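Local structure of Lysine/ornithine decarboxylase (Selenomonas ruminantium, 5GJO) at the interface of chains A and B. The protein decarboxylates L-lysine to cadaverine and L-ornithine to putrescine with similar efficiency, using pyridoxal 5'-phosphate as cofactor and working as a homodimer. Residues are numbered along the deposited sequence; one frame, centred on the assembly and turned at random. Chains: chain A/B, Lysine/ornithine decarboxylase.

Contact 1: the interface of chains A and B. Residues chain A 73-74, 76-77, 99; chain B 360, 362-365.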
# COMPACT_ATOMS: atom_id res chain seq x y z
N ALA A 73 -12.34 -12.91 2.02
CA ALA A 73 -12.81 -11.58 1.58
C ALA A 73 -12.92 -11.42 0.10
O ALA A 73 -13.41 -10.36 -0.33
CB ALA A 73 -11.82 -10.53 2.05
N SER A 74 -12.41 -12.37 -0.68
CA SER A 74 -12.23 -12.19 -2.13
C SER A 74 -11.96 -13.55 -2.79
O SER A 74 -11.64 -14.51 -2.12
CB SER A 74 -11.03 -11.26 -2.49
OG SER A 74 -9.78 -11.94 -2.24
N GLY A 76 -9.41 -14.20 -4.53
CA GLY A 76 -7.95 -14.43 -4.33
C GLY A 76 -7.74 -15.27 -3.10
O GLY A 76 -6.86 -16.15 -3.07
N GLU A 77 -8.43 -14.91 -2.03
CA GLU A 77 -8.31 -15.61 -0.78
C GLU A 77 -8.83 -17.05 -0.85
O GLU A 77 -8.24 -17.96 -0.33
CB GLU A 77 -8.96 -14.81 0.35
CG GLU A 77 -8.16 -13.56 0.66
CD GLU A 77 -8.54 -12.86 1.96
OE1 GLU A 77 -9.59 -13.16 2.49
OE2 GLU A 77 -7.78 -12.01 2.40
N ASP A 99 -17.98 -9.15 -5.27
CA ASP A 99 -17.84 -8.84 -6.68
C ASP A 99 -18.04 -10.09 -7.53
O ASP A 99 -18.24 -11.16 -7.02
CB ASP A 99 -16.53 -8.11 -7.00
CG ASP A 99 -15.32 -8.98 -6.86
OD1 ASP A 99 -15.48 -10.16 -6.56
OD2 ASP A 99 -14.20 -8.50 -7.05
N ARG B 360 -2.31 -6.24 -2.73
CA ARG B 360 -3.23 -7.36 -2.77
C ARG B 360 -3.94 -7.58 -1.42
O ARG B 360 -4.24 -8.69 -1.05
CB ARG B 360 -2.54 -8.62 -3.29
CG ARG B 360 -2.18 -8.49 -4.76
CD ARG B 360 -2.15 -9.82 -5.48
NE ARG B 360 -3.38 -10.57 -5.29
CZ ARG B 360 -3.49 -11.87 -5.38
NH1 ARG B 360 -2.43 -12.60 -5.70
NH2 ARG B 360 -4.64 -12.45 -5.16
N ASN B 362 -6.63 -8.06 1.24
CA ASN B 362 -7.89 -8.77 1.18
C ASN B 362 -7.88 -9.79 0.04
O ASN B 362 -8.89 -10.36 -0.28
CB ASN B 362 -9.07 -7.82 0.98
CG ASN B 362 -9.70 -7.33 2.27
OD1 ASN B 362 -10.85 -6.96 2.26
ND2 ASN B 362 -8.96 -7.32 3.36
N GLY B 363 -6.73 -9.99 -0.57
CA GLY B 363 -6.58 -10.95 -1.64
C GLY B 363 -7.00 -10.49 -3.03
O GLY B 363 -6.91 -11.22 -3.98
N PHE B 364 -7.45 -9.26 -3.15
CA PHE B 364 -7.82 -8.66 -4.47
C PHE B 364 -6.64 -8.65 -5.41
O PHE B 364 -5.45 -8.61 -5.01
CB PHE B 364 -8.43 -7.24 -4.24
CG PHE B 364 -9.76 -7.26 -3.59
CD1 PHE B 364 -10.85 -7.81 -4.26
CD2 PHE B 364 -9.98 -6.78 -2.31
CE1 PHE B 364 -12.11 -7.87 -3.67
CE2 PHE B 364 -11.23 -6.81 -1.74
CZ PHE B 364 -12.30 -7.34 -2.39
N TYR B 365 -6.93 -8.83 -6.69
CA TYR B 365 -5.87 -8.76 -7.71
C TYR B 365 -5.51 -7.32 -8.00
O TYR B 365 -6.32 -6.47 -7.81
CB TYR B 365 -6.34 -9.38 -9.03
CG TYR B 365 -6.85 -10.78 -8.83
CD1 TYR B 365 -6.01 -11.78 -8.40
CD2 TYR B 365 -8.20 -11.08 -9.08
CE1 TYR B 365 -6.49 -13.05 -8.17
CE2 TYR B 365 -8.69 -12.35 -8.87
CZ TYR B 365 -7.82 -13.34 -8.44
OH TYR B 365 -8.32 -14.61 -8.22
O HOH W 1 -9.48 -11.51 -5.71
O HOH W 2 -4.88 -15.49 -5.03

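Contact 2: the interface of chains A and B. Residues chain A 20-22, 365; chain B 75-76, 79, 101.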
# COMPACT_ATOMS: atom_id res chain seq x y z
N PRO A 20 19.13 -12.25 3.24
CA PRO A 20 19.18 -10.80 3.09
C PRO A 20 17.96 -10.07 3.63
O PRO A 20 16.82 -10.45 3.37
CB PRO A 20 19.20 -10.56 1.56
CG PRO A 20 19.22 -11.87 0.92
CD PRO A 20 19.00 -12.97 1.93
N THR A 21 18.23 -9.01 4.35
CA THR A 21 17.19 -8.16 4.87
C THR A 21 16.55 -7.35 3.78
O THR A 21 17.24 -7.04 2.79
CB THR A 21 17.73 -7.23 5.96
OG1 THR A 21 18.84 -6.47 5.47
CG2 THR A 21 18.14 -8.01 7.16
N PRO A 22 15.32 -6.88 3.96
CA PRO A 22 14.47 -7.15 5.09
C PRO A 22 13.76 -8.50 4.91
O PRO A 22 13.43 -8.96 3.78
CB PRO A 22 13.44 -6.03 4.99
CG PRO A 22 13.36 -5.79 3.49
CD PRO A 22 14.71 -5.98 3.00
N TYR A 365 11.44 -5.22 -3.63
CA TYR A 365 10.74 -6.50 -3.48
C TYR A 365 9.86 -6.54 -2.25
O TYR A 365 10.17 -5.82 -1.24
CB TYR A 365 11.74 -7.63 -3.33
CG TYR A 365 12.70 -7.61 -4.48
CD1 TYR A 365 12.24 -7.72 -5.81
CD2 TYR A 365 14.06 -7.39 -4.25
CE1 TYR A 365 13.15 -7.69 -6.90
CE2 TYR A 365 14.97 -7.33 -5.32
CZ TYR A 365 14.51 -7.50 -6.63
OH TYR A 365 15.47 -7.47 -7.63
N ALA B 75 17.20 -1.96 -7.29
CA ALA B 75 17.49 -3.14 -8.12
C ALA B 75 16.32 -3.54 -8.99
O ALA B 75 16.50 -3.90 -10.15
CB ALA B 75 17.93 -4.31 -7.23
N GLY B 76 15.11 -3.62 -8.41
CA GLY B 76 13.94 -4.04 -9.10
C GLY B 76 13.66 -3.21 -10.35
O GLY B 76 13.21 -3.74 -11.36
N GLU B 79 16.18 -3.99 -12.94
CA GLU B 79 15.85 -5.27 -13.56
C GLU B 79 14.76 -5.16 -14.59
O GLU B 79 14.84 -5.79 -15.65
CB GLU B 79 15.43 -6.30 -12.49
CG GLU B 79 16.61 -6.70 -11.70
CD GLU B 79 16.27 -7.42 -10.36
OE1 GLU B 79 15.08 -7.50 -9.93
OE2 GLU B 79 17.25 -7.89 -9.74
N ARG B 101 21.49 -4.94 -2.75
CA ARG B 101 20.98 -5.45 -4.00
C ARG B 101 21.00 -4.40 -5.10
O ARG B 101 21.37 -4.68 -6.20
CB ARG B 101 19.57 -6.01 -3.83
CG ARG B 101 19.57 -7.43 -3.31
CD ARG B 101 18.18 -7.97 -3.12
NE ARG B 101 17.62 -7.45 -1.90
CZ ARG B 101 16.82 -8.12 -1.10
NH1 ARG B 101 16.38 -7.55 -0.01
NH2 ARG B 101 16.44 -9.34 -1.41
O HOH W 3 13.77 -8.54 1.13
O HOH W 4 16.93 -4.86 0.74
O HOH W 5 18.10 -7.99 -6.74

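Contact 1: the interface of chains A and B
A:Ser74 of one subunit meets B:Asn362 and B:Phe364 of the other at the homodimer interface of this class-II (fold type III) Orn/Lys/Arg decarboxylase. The serine lies in the loop just before helix 75-83 of the cofactor-binding barrel domain, and its partners come from the 3-10 turn 361-363 and the residue that follows it.

Start at the serine hydroxyl. A:Ser74 OG donates to the backbone carbonyl oxygen O of B:Asn362 at 2.7 Å, arriving in the carbonyl plane on a lone pair, with a C=O...donor angle of 139°. The torsion that sets this up turns OG between its own backbone N and carbonyl carbon (chi1 73°). There the same oxygen can also accept the backbone N of A:Glu77, 3.3 Å from A:Ser74 OG, in the manner of a helix N-cap. The hydroxyl thus joins the first turn of one subunit's helix to the other subunit's 3-10 turn.

The methylene of the same serine serves B:Phe364. A:Ser74 CB sits over one face of the phenyl ring, displaced toward the rim and 4.0 Å from the centroid, a CH-pi contact. Past the rim, A:Asp99 runs alongside in the opposite direction, its carboxylate plane 80° from the ring.

B:Asn362 has its side chain beside A:Ala73, whose CB packs on the amide carbon CG at 3.8 Å. A:Glu77 lays its CG against B:Gly363 CA; its extended chain leaves OE2 against the B:Asn362 carbonyl, while OE1 accepts A:Ala73 N from above the carboxylate plane.

Water completes the join at the glycines: one molecule links A:Gly76 N to B:Gly363 O. Behind it, B:Arg360 NH2 donates to B:Gly363 O at 2.8 Å and its NE donates to B:Phe364 O, both acceptors lying near the guanidinium plane; this second-shell arginine probably steadies the turn, and a second water ties NH2 to A:Gly76 O.

Contact 2: the interface of chains A and B
A:Tyr365 and B:Arg101 bury the most surface in this part of the dimer interface, where a tyrosine from one subunit enters between helices 75-83 and 100-109 of the other subunit's barrel domain.

Apolar packing comes first. A:Tyr365 CE2 packs on the aliphatic stem of B:Arg101, 3.9 Å from its CD, with ring and guanidinium planes turned 60° apart. The guanidinium itself lies between two groups: A:Tyr365 CD2 stands over one face toward the rim, and A:Pro20 CB over the other. The bend at chi3 (-78°) swings the arginine's tip into this slot, while A:Pro22 CD, after its cis peptide bond, meets the guanidinium at its edge.

The polar link at the tyrosine tip runs to B:Glu79. The phenol oxygen OH points at the carboxylate, side chains crossing at about a right angle, with B:Glu79 OE1 at the ring's edge, in plane; the separation of OH from OE1 is too short to be real, so the exact placing there is doubtful. A:Tyr365 OH to B:Glu79 OE2, 2.8 Å, is compatible with a hydrogen bond, though it shares that doubt.

Water carries much of the remaining polar contact. One molecule appears to bridge A:Tyr365 OH and B:Glu79 OE2, with the same uncertainty. B:Arg101 NH1 lies 3.0 Å from A:Thr21 O, but its N-H points elsewhere and no direct bond forms. Instead, one water bridges B:Arg101 NH1 to A:Thr21 O, met by a nearly straight N-H. Another bridges B:Arg101 NH1 to A:Pro22 O. An alanine in place of B:Arg101 would probably open a gap between A:Pro20 and the A:Tyr365 ring and leave both bridging waters without their donor.

Together these contacts join the proline-containing 20-22 loop and the A:Tyr365 segment to the partner's barrel domain, helping hold the homodimer together.

About 26 Å separates the centres of contact 1 and contact 2 as given, but the chains exchange roles between them. Helix 75-83 serves both, from chain A in contact 1 and from chain B in contact 2. Gly76 recurs in both; Tyr365 carries contact 2 but is poorly ordered in its chain B copy at contact 1. The two-fold twin of contact 1 therefore adjoins contact 2, and the two make one continuous patch on each side of the dimer. The centre of contact 2 lies about 14 Å from A:Cys324, the presumed proton donor shared across the dimer, so this patch may help keep the subunits in register there.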